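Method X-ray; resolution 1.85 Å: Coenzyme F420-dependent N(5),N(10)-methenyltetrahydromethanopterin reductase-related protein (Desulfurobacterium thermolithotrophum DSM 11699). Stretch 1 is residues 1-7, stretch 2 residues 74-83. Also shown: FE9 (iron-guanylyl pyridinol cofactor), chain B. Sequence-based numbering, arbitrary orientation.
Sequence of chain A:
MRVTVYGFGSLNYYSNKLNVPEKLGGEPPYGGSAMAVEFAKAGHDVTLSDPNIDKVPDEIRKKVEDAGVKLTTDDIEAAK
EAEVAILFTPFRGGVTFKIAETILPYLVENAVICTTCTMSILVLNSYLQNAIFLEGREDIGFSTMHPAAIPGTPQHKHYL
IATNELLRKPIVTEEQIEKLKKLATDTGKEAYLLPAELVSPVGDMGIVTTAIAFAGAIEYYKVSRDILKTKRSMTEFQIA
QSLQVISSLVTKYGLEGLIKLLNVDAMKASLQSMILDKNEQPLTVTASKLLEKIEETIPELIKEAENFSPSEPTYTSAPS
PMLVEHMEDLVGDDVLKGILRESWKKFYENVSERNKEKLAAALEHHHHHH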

# COMPACT_ATOMS: atom_id res chain seq x y z
N MET A 1 -11.70 3.46 39.30
CA MET A 1 -10.84 2.29 39.14
C MET A 1 -9.37 2.68 39.39
O MET A 1 -9.03 3.86 39.40
CB MET A 1 -11.08 1.64 37.74
CG MET A 1 -10.16 2.15 36.62
SD MET A 1 -10.48 1.36 34.99
CE MET A 1 -12.17 1.88 34.66
N ARG A 2 -8.51 1.68 39.65
CA ARG A 2 -7.09 1.93 39.92
C ARG A 2 -6.33 1.84 38.58
O ARG A 2 -6.28 0.77 37.98
CB ARG A 2 -6.53 0.93 40.94
CG ARG A 2 -7.07 1.10 42.39
CD ARG A 2 -6.00 1.38 43.42
NE ARG A 2 -6.47 2.36 44.41
CZ ARG A 2 -5.82 3.47 44.76
NH1 ARG A 2 -6.34 4.29 45.67
NH2 ARG A 2 -4.65 3.78 44.21
N VAL A 3 -5.74 2.95 38.12
CA VAL A 3 -5.00 2.99 36.85
C VAL A 3 -3.57 3.46 37.12
O VAL A 3 -3.38 4.43 37.85
CB VAL A 3 -5.65 4.01 35.88
CG1 VAL A 3 -5.00 3.96 34.49
CG2 VAL A 3 -7.15 3.84 35.79
N THR A 4 -2.59 2.81 36.52
CA THR A 4 -1.20 3.20 36.62
C THR A 4 -0.74 3.53 35.21
O THR A 4 -0.87 2.71 34.29
CB THR A 4 -0.29 2.11 37.21
OG1 THR A 4 -0.70 1.83 38.54
CG2 THR A 4 1.19 2.53 37.22
N VAL A 5 -0.20 4.73 35.03
CA VAL A 5 0.34 5.18 33.75
C VAL A 5 1.82 5.06 33.94
O VAL A 5 2.35 5.56 34.95
CB VAL A 5 -0.08 6.62 33.40
CG1 VAL A 5 0.70 7.13 32.18
CG2 VAL A 5 -1.60 6.69 33.15
N TYR A 6 2.49 4.40 33.03
CA TYR A 6 3.93 4.22 33.11
C TYR A 6 4.57 5.16 32.13
O TYR A 6 4.36 4.99 30.95
CB TYR A 6 4.28 2.76 32.80
CG TYR A 6 4.02 1.85 33.98
CD1 TYR A 6 4.96 1.69 34.98
CD2 TYR A 6 2.81 1.17 34.10
CE1 TYR A 6 4.70 0.90 36.09
CE2 TYR A 6 2.55 0.36 35.21
CZ TYR A 6 3.51 0.20 36.18
OH TYR A 6 3.25 -0.59 37.28
N GLY A 7 5.31 6.17 32.60
CA GLY A 7 5.97 7.14 31.74
C GLY A 7 5.36 8.53 31.82
O GLY A 7 4.17 8.69 31.60
N ASP A 74 8.92 3.77 41.50
CA ASP A 74 8.87 2.32 41.70
C ASP A 74 7.79 1.69 40.84
O ASP A 74 6.60 1.78 41.16
CB ASP A 74 8.61 2.05 43.20
CG ASP A 74 8.91 0.64 43.67
OD1 ASP A 74 8.90 -0.29 42.82
OD2 ASP A 74 9.13 0.45 44.89
N ASP A 75 8.20 1.05 39.74
CA ASP A 75 7.29 0.41 38.80
C ASP A 75 6.60 -0.80 39.40
O ASP A 75 5.42 -1.01 39.15
CB ASP A 75 8.05 -0.04 37.54
CG ASP A 75 8.52 1.05 36.60
OD1 ASP A 75 8.12 2.22 36.79
OD2 ASP A 75 9.30 0.74 35.68
N ILE A 76 7.33 -1.59 40.20
CA ILE A 76 6.75 -2.77 40.84
C ILE A 76 5.69 -2.36 41.86
O ILE A 76 4.61 -2.94 41.90
CB ILE A 76 7.85 -3.66 41.47
CG1 ILE A 76 8.62 -4.43 40.38
CG2 ILE A 76 7.22 -4.64 42.48
CD1 ILE A 76 9.75 -5.32 40.90
N GLU A 77 5.99 -1.38 42.69
CA GLU A 77 5.01 -0.97 43.69
C GLU A 77 3.82 -0.33 43.02
O GLU A 77 2.69 -0.51 43.48
CB GLU A 77 5.64 -0.03 44.73
CG GLU A 77 6.31 -0.77 45.87
CD GLU A 77 5.37 -1.63 46.70
OE1 GLU A 77 4.35 -1.09 47.20
OE2 GLU A 77 5.65 -2.84 46.86
N ALA A 78 4.05 0.38 41.91
CA ALA A 78 2.98 1.04 41.17
C ALA A 78 2.01 0.04 40.54
O ALA A 78 0.86 0.39 40.27
CB ALA A 78 3.58 1.91 40.06
N ALA A 79 2.45 -1.21 40.32
CA ALA A 79 1.60 -2.25 39.71
C ALA A 79 0.64 -2.94 40.69
O ALA A 79 -0.42 -3.38 40.28
CB ALA A 79 2.48 -3.30 39.06
N LYS A 80 1.04 -3.04 41.95
CA LYS A 80 0.32 -3.71 43.05
C LYS A 80 -1.21 -3.60 43.06
O LYS A 80 -1.87 -4.63 43.26
CB LYS A 80 0.87 -3.30 44.41
CG LYS A 80 2.38 -3.51 44.58
CD LYS A 80 2.75 -4.88 45.12
CE LYS A 80 4.24 -5.00 45.29
NZ LYS A 80 4.63 -5.71 46.54
N GLU A 81 -1.80 -2.41 42.87
CA GLU A 81 -3.29 -2.36 42.87
C GLU A 81 -3.85 -1.97 41.48
O GLU A 81 -5.04 -1.70 41.35
CB GLU A 81 -3.85 -1.40 43.93
CG GLU A 81 -3.07 -1.31 45.22
CD GLU A 81 -3.50 -0.12 46.05
OE1 GLU A 81 -4.30 -0.32 46.99
OE2 GLU A 81 -3.05 1.01 45.75
N ALA A 82 -3.00 -1.94 40.47
CA ALA A 82 -3.37 -1.54 39.13
C ALA A 82 -4.33 -2.49 38.38
O ALA A 82 -3.99 -3.64 38.12
CB ALA A 82 -2.11 -1.31 38.32
N GLU A 83 -5.53 -1.99 38.02
CA GLU A 83 -6.51 -2.76 37.23
C GLU A 83 -6.19 -2.53 35.75
O GLU A 83 -6.49 -3.37 34.90
CB GLU A 83 -7.93 -2.25 37.45
CG GLU A 83 -8.54 -2.59 38.78
CD GLU A 83 -9.85 -1.85 38.88
OE1 GLU A 83 -9.95 -0.91 39.70
OE2 GLU A 83 -10.77 -2.19 38.10
O2 FE9 B . 5.50 10.67 20.75
FE FE9 B . 2.75 9.00 20.88
C1F FE9 B . 2.19 10.50 21.77
O1F FE9 B . 1.83 11.42 22.31
C2F FE9 B . 1.13 8.94 20.03
O2F FE9 B . 0.11 8.89 19.54
C8 FE9 B . 2.20 7.77 22.23
O18 FE9 B . 1.05 7.37 22.32
C7 FE9 B . 3.24 7.26 23.21
C6 FE9 B . 4.46 8.11 22.98
N1 FE9 B . 4.42 9.02 21.91
C5 FE9 B . 5.63 8.00 23.87
C5M FE9 B . 5.63 6.97 24.96
C4 FE9 B . 6.79 8.86 23.61
C3 FE9 B . 6.74 9.82 22.47
C3M FE9 B . 7.88 10.75 22.15
C2 FE9 B . 5.49 9.88 21.63
O3P FE9 B . 7.89 8.67 24.39
P1 FE9 B . 8.29 9.64 25.62
O1P FE9 B . 7.63 10.93 25.46
O2P FE9 B . 9.88 9.91 25.49
O5' FE9 B . 7.85 8.88 26.94
C5' FE9 B . 8.52 7.73 27.43
C4' FE9 B . 8.57 7.87 28.95
O4' FE9 B . 9.07 6.67 29.52
C1' FE9 B . 9.81 7.03 30.68
C2' FE9 B . 10.54 8.29 30.27
O2' FE9 B . 11.00 9.09 31.37
C3' FE9 B . 9.49 9.00 29.42
O3' FE9 B . 8.73 9.95 30.16
N9A FE9 B . 10.65 5.89 31.11
C4A FE9 B . 10.21 5.00 31.96
N3A FE9 B . 9.06 4.89 32.67
C2A FE9 B . 8.93 3.86 33.53
N2A FE9 B . 7.76 3.76 34.20
N1A FE9 B . 9.89 2.93 33.74
C6A FE9 B . 11.08 2.98 33.13
O6A FE9 B . 11.95 2.10 33.32
C5A FE9 B . 11.31 4.04 32.15
N7A FE9 B . 12.31 4.42 31.34
C8A FE9 B . 11.89 5.55 30.71
O HOH W 1 3.82 9.69 19.03

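What pins the start of the strand to the end of the second stretch? Arg2 and Glu83 clasp each other twice: Arg2 N donates to Glu83 OE1 at 3.0 Å, and Glu83 N donates to Arg2 O at 2.9 Å. Glu83 suits this place because its extended side chain carries a carboxylate back to the Arg2 amide.

How do the hydroxyls anchor strand to helix? Both reach main-chain carbonyls. Thr4 points its CB toward the helix, and its OG1 donates to Ala78 O at 2.7 Å; the longer Tyr6 carries its OH to Asp75 O at 2.9 Å. Each polar end is thus satisfied inside a buried contact.

What fills the space between them? Small side chains lie between the segments. Ala78 CB lies 3.8 Å from Thr4 CG2 and 4.2 Å from Tyr6 CZ, while Ala82 CB packs 3.4 Å from Thr4 OG1.

Where does charge contribute? Glu81 OE2 sits over one face of the Arg2 guanidinium, 3.6 Å from Arg2 NH2, a salt bridge of charge alone, since no N-H points at the oxygen.

What does the cofactor add? Asp75 accepts hydrogen bonds from its guanine with both oxygens, FE9 N2A to Asp75 OD1 and FE9 N1A to Asp75 OD2, each 3.0 Å, beside the Tyr6 ring edge.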